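Local coordinates for putative NAD-dependent epimerase/dehydratase (Bacillus halodurans, PDB 3E8X), which binds NADP and is probably an epimerase or dehydratase of the short-chain dehydrogenase/reductase type, its substrate being unknown, at residues A118-V132 / L158-P172. Numbering follows the deposited sequence. Where two conformers were deposited one is given.
Sequences AEKRGIKRFIMVSSV and LKRSSLDYTIVRPGP. With NAP (NADP nicotinamide-adenine-dinucleotide phosphate), chain B.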
loop_
_atom_site.group_PDB
_atom_site.type_symbol
_atom_site.label_atom_id
_atom_site.label_comp_id
_atom_site.label_asym_id
_atom_site.label_seq_id
_atom_site.Cartn_x
_atom_site.Cartn_y
_atom_site.Cartn_z
ATOM N N ALA A 118 -10.183 -13.159 6.580
ATOM C CA ALA A 118 -9.757 -14.143 7.567
ATOM C C ALA A 118 -10.049 -13.675 8.999
ATOM O O ALA A 118 -10.607 -14.451 9.774
ATOM C CB ALA A 118 -8.273 -14.538 7.390
ATOM N N GLU A 119 -9.721 -12.423 9.349
ATOM C CA GLU A 119 -10.093 -11.874 10.665
ATOM C C GLU A 119 -11.597 -11.898 10.949
ATOM O O GLU A 119 -12.031 -12.348 12.025
ATOM C CB GLU A 119 -9.572 -10.449 10.827
ATOM C CG GLU A 119 -8.079 -10.410 10.631
ATOM C CD GLU A 119 -7.393 -9.310 11.319
ATOM O OE1 GLU A 119 -7.300 -8.233 10.697
ATOM O OE2 GLU A 119 -6.912 -9.542 12.446
ATOM N N LYS A 120 -12.359 -11.378 9.987
ATOM C CA LYS A 120 -13.807 -11.342 10.019
ATOM C C LYS A 120 -14.367 -12.727 10.367
ATOM O O LYS A 120 -15.183 -12.885 11.257
ATOM C CB LYS A 120 -14.258 -10.847 8.631
ATOM C CG LYS A 120 -15.725 -10.692 8.364
ATOM C CD LYS A 120 -15.961 -10.136 6.939
ATOM C CE LYS A 120 -15.163 -8.833 6.662
ATOM N NZ LYS A 120 -15.807 -7.935 5.630
ATOM N N ARG A 121 -13.893 -13.733 9.648
ATOM C CA ARG A 121 -14.338 -15.120 9.843
ATOM C C ARG A 121 -13.720 -15.886 11.022
ATOM O O ARG A 121 -14.238 -16.914 11.399
ATOM C CB ARG A 121 -14.158 -15.911 8.552
ATOM C CG ARG A 121 -15.173 -15.454 7.479
ATOM C CD ARG A 121 -15.169 -16.440 6.355
ATOM N NE ARG A 121 -16.130 -16.166 5.285
ATOM C CZ ARG A 121 -17.248 -16.871 5.094
ATOM N NH1 ARG A 121 -17.593 -17.868 5.916
ATOM N NH2 ARG A 121 -18.028 -16.577 4.068
ATOM N N GLY A 122 -12.680 -15.360 11.644
ATOM C CA GLY A 122 -12.027 -16.059 12.732
ATOM C C GLY A 122 -11.102 -17.192 12.282
ATOM O O GLY A 122 -10.787 -18.044 13.079
ATOM N N ILE A 123 -10.654 -17.177 11.011
ATOM C CA ILE A 123 -9.675 -18.138 10.507
ATOM C C ILE A 123 -8.312 -17.670 11.018
ATOM O O ILE A 123 -7.840 -16.614 10.641
ATOM C CB ILE A 123 -9.695 -18.199 8.970
ATOM C CG1 ILE A 123 -11.072 -18.617 8.464
ATOM C CG2 ILE A 123 -8.628 -19.191 8.437
ATOM C CD1 ILE A 123 -11.267 -18.358 6.963
ATOM N N LYS A 124 -7.692 -18.423 11.895
ATOM C CA LYS A 124 -6.502 -17.938 12.611
ATOM C C LYS A 124 -5.204 -18.058 11.790
ATOM O O LYS A 124 -4.345 -17.202 11.854
ATOM C CB LYS A 124 -6.344 -18.670 13.976
ATOM C CG LYS A 124 -7.485 -18.380 14.961
ATOM C CD LYS A 124 -7.205 -17.188 15.947
ATOM C CE LYS A 124 -6.605 -15.833 15.346
ATOM N NZ LYS A 124 -5.428 -15.384 16.209
ATOM N N ARG A 125 -5.094 -19.119 11.025
ATOM C CA ARG A 125 -3.829 -19.479 10.374
ATOM C C ARG A 125 -3.702 -18.884 8.978
ATOM O O ARG A 125 -4.534 -19.110 8.113
ATOM C CB ARG A 125 -3.670 -21.003 10.385
ATOM C CG ARG A 125 -2.299 -21.496 9.944
ATOM C CD ARG A 125 -1.170 -20.980 10.831
ATOM N NE ARG A 125 0.130 -21.645 10.614
ATOM C CZ ARG A 125 1.292 -21.007 10.586
ATOM N NH1 ARG A 125 1.352 -19.711 10.759
ATOM N NH2 ARG A 125 2.412 -21.664 10.378
ATOM N N PHE A 126 -2.643 -18.098 8.782
ATOM C CA PHE A 126 -2.418 -17.384 7.549
ATOM C C PHE A 126 -0.935 -17.478 7.137
ATOM O O PHE A 126 -0.029 -17.063 7.886
ATOM C CB PHE A 126 -2.859 -15.931 7.707
ATOM C CG PHE A 126 -3.054 -15.191 6.406
ATOM C CD1 PHE A 126 -4.334 -14.834 5.989
ATOM C CD2 PHE A 126 -1.967 -14.809 5.624
ATOM C CE1 PHE A 126 -4.516 -14.151 4.806
ATOM C CE2 PHE A 126 -2.151 -14.132 4.416
ATOM C CZ PHE A 126 -3.431 -13.800 4.011
ATOM N N ILE A 127 -0.695 -18.021 5.946
ATOM C CA ILE A 127 0.654 -18.059 5.364
ATOM C C ILE A 127 0.725 -17.112 4.143
ATOM O O ILE A 127 -0.012 -17.258 3.164
ATOM C CB ILE A 127 1.046 -19.514 4.916
ATOM C CG1 ILE A 127 0.504 -20.577 5.929
ATOM C CG2 ILE A 127 2.585 -19.612 4.577
ATOM C CD1 ILE A 127 1.002 -20.434 7.311
HETATM N N MSE A 128 1.605 -16.119 4.242
HETATM C CA MSE A 128 1.897 -15.210 3.180
HETATM C C MSE A 128 3.113 -15.682 2.372
HETATM O O MSE A 128 4.175 -15.987 2.919
HETATM C CB MSE A 128 2.186 -13.845 3.765
HETATM C CG MSE A 128 2.766 -12.867 2.790
HETATM SE SE MSE A 128 1.333 -12.384 1.560
HETATM C CE MSE A 128 0.249 -11.221 2.618
ATOM N N VAL A 129 2.939 -15.762 1.055
ATOM C CA VAL A 129 4.053 -15.949 0.118
ATOM C C VAL A 129 4.447 -14.566 -0.356
ATOM O O VAL A 129 3.772 -13.948 -1.136
ATOM C CB VAL A 129 3.687 -16.876 -1.062
ATOM C CG1 VAL A 129 4.880 -17.111 -1.966
ATOM C CG2 VAL A 129 3.117 -18.189 -0.519
ATOM N N SER A 130 5.564 -14.112 0.165
ATOM C CA SER A 130 6.091 -12.818 -0.091
ATOM C C SER A 130 7.331 -12.938 -0.993
ATOM O O SER A 130 7.320 -13.682 -1.974
ATOM C CB SER A 130 6.411 -12.157 1.261
ATOM O OG SER A 130 6.810 -10.840 1.093
ATOM N N SER A 131 8.360 -12.147 -0.711
ATOM C CA SER A 131 9.584 -12.095 -1.528
ATOM C C SER A 131 10.734 -11.491 -0.711
ATOM O O SER A 131 10.507 -10.649 0.153
ATOM C CB SER A 131 9.339 -11.248 -2.793
ATOM O OG SER A 131 10.455 -11.157 -3.688
ATOM N N VAL A 132 11.971 -11.930 -0.985
ATOM C CA VAL A 132 13.153 -11.117 -0.620
ATOM C C VAL A 132 13.094 -9.787 -1.401
ATOM O O VAL A 132 12.407 -9.660 -2.444
ATOM C CB VAL A 132 14.522 -11.843 -0.937
ATOM C CG1 VAL A 132 14.596 -13.186 -0.227
ATOM C CG2 VAL A 132 14.704 -11.993 -2.464
ATOM N N LEU A 158 -0.356 -7.797 7.446
ATOM C CA LEU A 158 -0.406 -9.094 8.136
ATOM C C LEU A 158 0.229 -9.039 9.515
ATOM O O LEU A 158 -0.342 -9.550 10.486
ATOM C CB LEU A 158 0.269 -10.187 7.288
ATOM C CG LEU A 158 0.097 -11.654 7.729
ATOM C CD1 LEU A 158 -1.366 -11.982 8.017
ATOM C CD2 LEU A 158 0.754 -12.643 6.662
ATOM N N LYS A 159 1.386 -8.396 9.596
ATOM C CA LYS A 159 2.081 -8.246 10.862
ATOM C C LYS A 159 1.296 -7.420 11.887
ATOM O O LYS A 159 1.476 -7.637 13.067
ATOM C CB LYS A 159 3.492 -7.629 10.688
ATOM C CG LYS A 159 4.511 -8.477 9.995
ATOM C CD LYS A 159 5.836 -7.680 9.785
ATOM C CE LYS A 159 6.948 -8.520 9.187
ATOM N NZ LYS A 159 8.328 -7.889 9.331
ATOM N N ARG A 160 0.485 -6.451 11.445
ATOM C CA ARG A 160 -0.400 -5.680 12.307
ATOM C C ARG A 160 -1.700 -6.408 12.643
ATOM O O ARG A 160 -2.434 -5.987 13.502
ATOM C CB ARG A 160 -0.765 -4.338 11.652
ATOM C CG ARG A 160 0.353 -3.309 11.556
ATOM C CD ARG A 160 -0.165 -1.943 11.101
ATOM N NE ARG A 160 -0.716 -2.025 9.736
ATOM C CZ ARG A 160 -0.033 -1.755 8.631
ATOM N NH1 ARG A 160 1.232 -1.338 8.671
ATOM N NH2 ARG A 160 -0.633 -1.905 7.463
ATOM N N SER A 161 -2.005 -7.493 11.952
ATOM C CA SER A 161 -3.259 -8.223 12.160
ATOM C C SER A 161 -3.233 -9.050 13.445
ATOM O O SER A 161 -2.214 -9.185 14.108
ATOM C CB SER A 161 -3.516 -9.168 10.968
ATOM O OG SER A 161 -2.720 -10.339 11.042
ATOM N N SER A 162 -4.373 -9.643 13.771
ATOM C CA SER A 162 -4.461 -10.566 14.894
ATOM C C SER A 162 -4.221 -12.030 14.506
ATOM O O SER A 162 -4.456 -12.920 15.317
ATOM C CB SER A 162 -5.856 -10.474 15.492
ATOM O OG SER A 162 -6.754 -11.140 14.614
ATOM N N LEU A 163 -3.768 -12.290 13.281
ATOM C CA LEU A 163 -3.693 -13.647 12.756
ATOM C C LEU A 163 -2.443 -14.416 13.213
ATOM O O LEU A 163 -1.422 -13.840 13.554
ATOM C CB LEU A 163 -3.778 -13.616 11.228
ATOM C CG LEU A 163 -5.034 -13.021 10.590
ATOM C CD1 LEU A 163 -4.856 -13.001 9.035
ATOM C CD2 LEU A 163 -6.319 -13.755 10.996
ATOM N N ASP A 164 -2.544 -15.742 13.214
ATOM C CA ASP A 164 -1.413 -16.603 13.524
ATOM C C ASP A 164 -0.652 -16.798 12.219
ATOM O O ASP A 164 -0.855 -17.779 11.508
ATOM C CB ASP A 164 -1.897 -17.939 14.057
ATOM C CG ASP A 164 -2.399 -17.875 15.474
ATOM O OD1 ASP A 164 -2.123 -16.890 16.202
ATOM O OD2 ASP A 164 -3.078 -18.851 15.853
ATOM N N TYR A 165 0.219 -15.857 11.920
ATOM C CA TYR A 165 0.772 -15.745 10.582
ATOM C C TYR A 165 2.139 -16.384 10.493
ATOM O O TYR A 165 2.827 -16.539 11.485
ATOM C CB TYR A 165 0.833 -14.274 10.094
ATOM C CG TYR A 165 1.820 -13.376 10.826
ATOM C CD1 TYR A 165 3.160 -13.339 10.460
ATOM C CD2 TYR A 165 1.408 -12.545 11.882
ATOM C CE1 TYR A 165 4.078 -12.524 11.128
ATOM C CE2 TYR A 165 2.347 -11.727 12.571
ATOM C CZ TYR A 165 3.660 -11.714 12.165
ATOM O OH TYR A 165 4.584 -10.930 12.823
ATOM N N THR A 166 2.526 -16.723 9.267
ATOM C CA THR A 166 3.943 -16.957 8.910
ATOM C C THR A 166 4.106 -16.327 7.536
ATOM O O THR A 166 3.267 -16.541 6.647
ATOM C CB THR A 166 4.296 -18.473 8.822
ATOM O OG1 THR A 166 3.978 -19.118 10.055
ATOM C CG2 THR A 166 5.796 -18.638 8.514
ATOM N N ILE A 167 5.174 -15.550 7.399
ATOM C CA ILE A 167 5.594 -14.903 6.141
ATOM C C ILE A 167 6.902 -15.546 5.622
ATOM O O ILE A 167 7.968 -15.550 6.290
ATOM C CB ILE A 167 5.820 -13.354 6.259
ATOM C CG1 ILE A 167 4.546 -12.614 6.762
ATOM C CG2 ILE A 167 6.258 -12.758 4.929
ATOM C CD1 ILE A 167 4.816 -11.226 7.408
ATOM N N VAL A 168 6.741 -16.137 4.438
ATOM C CA VAL A 168 7.806 -16.827 3.679
ATOM C C VAL A 168 8.233 -15.900 2.554
ATOM O O VAL A 168 7.442 -15.579 1.687
ATOM C CB VAL A 168 7.285 -18.177 3.118
ATOM C CG1 VAL A 168 8.436 -19.030 2.523
ATOM C CG2 VAL A 168 6.549 -18.933 4.242
ATOM N N ARG A 169 9.501 -15.493 2.586
ATOM C CA ARG A 169 10.080 -14.622 1.566
ATOM C C ARG A 169 11.073 -15.398 0.700
ATOM O O ARG A 169 12.271 -15.412 0.996
ATOM C CB ARG A 169 10.763 -13.414 2.249
ATOM C CG ARG A 169 9.755 -12.489 2.894
ATOM C CD ARG A 169 10.363 -11.448 3.804
ATOM N NE ARG A 169 9.365 -10.423 4.082
ATOM C CZ ARG A 169 9.563 -9.350 4.836
ATOM N NH1 ARG A 169 10.716 -9.133 5.435
ATOM N NH2 ARG A 169 8.597 -8.458 4.945
ATOM N N PRO A 170 10.591 -16.064 -0.375
ATOM C CA PRO A 170 11.556 -16.722 -1.244
ATOM C C PRO A 170 12.465 -15.743 -1.965
ATOM O O PRO A 170 12.060 -14.606 -2.255
ATOM C CB PRO A 170 10.705 -17.489 -2.261
ATOM C CG PRO A 170 9.303 -17.233 -1.933
ATOM C CD PRO A 170 9.212 -16.233 -0.838
ATOM N N GLY A 171 13.683 -16.201 -2.245
ATOM C CA GLY A 171 14.566 -15.615 -3.257
ATOM C C GLY A 171 13.986 -15.691 -4.665
ATOM O O GLY A 171 12.841 -16.139 -4.858
ATOM N N PRO A 172 14.772 -15.260 -5.668
ATOM C CA PRO A 172 14.443 -15.408 -7.087
ATOM C C PRO A 172 13.946 -16.825 -7.388
ATOM O O PRO A 172 14.580 -17.775 -6.969
ATOM C CB PRO A 172 15.792 -15.145 -7.777
ATOM C CG PRO A 172 16.481 -14.131 -6.831
ATOM C CD PRO A 172 16.106 -14.638 -5.466
HETATM P PA NAP B . 2.129 -17.118 -10.758
HETATM O O1A NAP B . 2.028 -15.792 -11.519
HETATM O O2A NAP B . 2.426 -18.396 -11.511
HETATM O O5B NAP B . 0.781 -17.225 -9.866
HETATM C C5B NAP B . -0.142 -16.137 -9.678
HETATM C C4B NAP B . -1.602 -16.586 -9.651
HETATM O O4B NAP B . -2.377 -15.455 -9.214
HETATM C C3B NAP B . -2.194 -17.028 -11.013
HETATM O O3B NAP B . -2.717 -18.369 -11.019
HETATM C C2B NAP B . -3.345 -16.067 -11.261
HETATM O O2B NAP B . -4.527 -16.620 -11.890
HETATM C C1B NAP B . -3.652 -15.595 -9.831
HETATM N N9A NAP B . -4.470 -14.356 -9.875
HETATM C C8A NAP B . -4.205 -13.245 -10.580
HETATM N N7A NAP B . -5.210 -12.365 -10.396
HETATM C C5A NAP B . -6.101 -12.940 -9.564
HETATM C C6A NAP B . -7.322 -12.534 -9.015
HETATM N N6A NAP B . -7.819 -11.312 -9.298
HETATM N N1A NAP B . -8.028 -13.365 -8.214
HETATM C C2A NAP B . -7.545 -14.577 -7.936
HETATM N N3A NAP B . -6.374 -15.007 -8.447
HETATM C C4A NAP B . -5.634 -14.204 -9.257
HETATM O O3 NAP B . 3.298 -16.923 -9.628
HETATM P PN NAP B . 4.259 -18.060 -8.957
HETATM O O1N NAP B . 5.463 -18.181 -9.850
HETATM O O2N NAP B . 3.344 -19.186 -8.527
HETATM O O5D NAP B . 4.905 -17.338 -7.678
HETATM C C5D NAP B . 4.163 -17.170 -6.476
HETATM C C4D NAP B . 4.489 -15.794 -5.924
HETATM O O4D NAP B . 5.871 -15.679 -5.582
HETATM C C3D NAP B . 4.221 -14.703 -6.951
HETATM O O3D NAP B . 2.832 -14.341 -6.892
HETATM C C2D NAP B . 5.246 -13.616 -6.613
HETATM O O2D NAP B . 4.676 -12.501 -5.961
HETATM C C1D NAP B . 6.255 -14.295 -5.655
HETATM N N1N NAP B . 7.700 -14.167 -6.020
HETATM C C2N NAP B . 8.149 -14.324 -7.289
HETATM C C3N NAP B . 9.526 -14.210 -7.577
HETATM C C7N NAP B . 10.086 -14.414 -8.967
HETATM O O7N NAP B . 11.305 -14.636 -9.092
HETATM N N7N NAP B . 9.240 -14.408 -10.011
HETATM C C4N NAP B . 10.421 -13.934 -6.540
HETATM C C5N NAP B . 9.935 -13.785 -5.253
HETATM C C6N NAP B . 8.575 -13.911 -5.028
HETATM P P2B NAP B . -4.622 -17.129 -13.443
HETATM O O1X NAP B . -4.183 -18.569 -13.437
HETATM O O2X NAP B . -6.102 -16.982 -13.783
HETATM O O3X NAP B . -3.651 -16.227 -14.175
HETATM O O HOH W 1 10.912 -14.185 -4.841
#
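Arg-125 reaches across to strand 164-170 with its guanidinium group. From CB its chain leaves with CG anti to the backbone N (chi1 -171°) and bends at the next bond, which lays CD 3.3 Å from Asp-164 O. NE hydrogen-bonds to Val-208 O. NH1 (2.8 Å) and NH2 (3.0 Å) grip Thr-166 OG1 end-on, and NH1 also donates to Asp-164 O at 3.0 Å; both oxygens lie in the guanidinium plane. Ile-127 CD1 sits over the centre of one guanidinium face, while Arg-125 NH2 also bonds to Leu-207 O. Asp-164 O takes Arg-125 NH1 and Phe-126 N from opposite faces of its plane. A leucine in place of Arg-125 would probably leave Thr-166 OG1 and the carbonyls of Leu-207 and Val-208 without these donors.

On the other face of the sheet, Leu-158 CD1 lies off-centre over the Phe-126 ring, and Leu-158 CD2 presses on CB of Met-128, a selenomethionine, at a tight 3.4 Å. Leu-163 CD1 adds a contact at Phe-126 CD1. Ahead of the strands, Glu-119 OE2, near the end of helix 100-121, accepts both Ser-162 OG, on its anti lone pair, and Ser-162 N. Lys-124 NZ bonds to Ser-162 O at 2.8 Å, with a long salt bridge to Asp-164 OD1.

The parallel strands are joined by backbone bonds of Phe-126, Met-128 and Ser-130 with Asp-164, Thr-166 and Val-168, and Val-132 N meets Pro-170 O. Past Val-129 and Pro-170, Ser-131 OG lies 3.1 Å from C5N of the nicotinamide, with Gly-171 O also near the ring. Strand 125-129, helix 145-160 and strand 164-174 form a beta-alpha-beta crossover of a Rossmann-type fold, whose C-terminal strand ends line the NADP pocket.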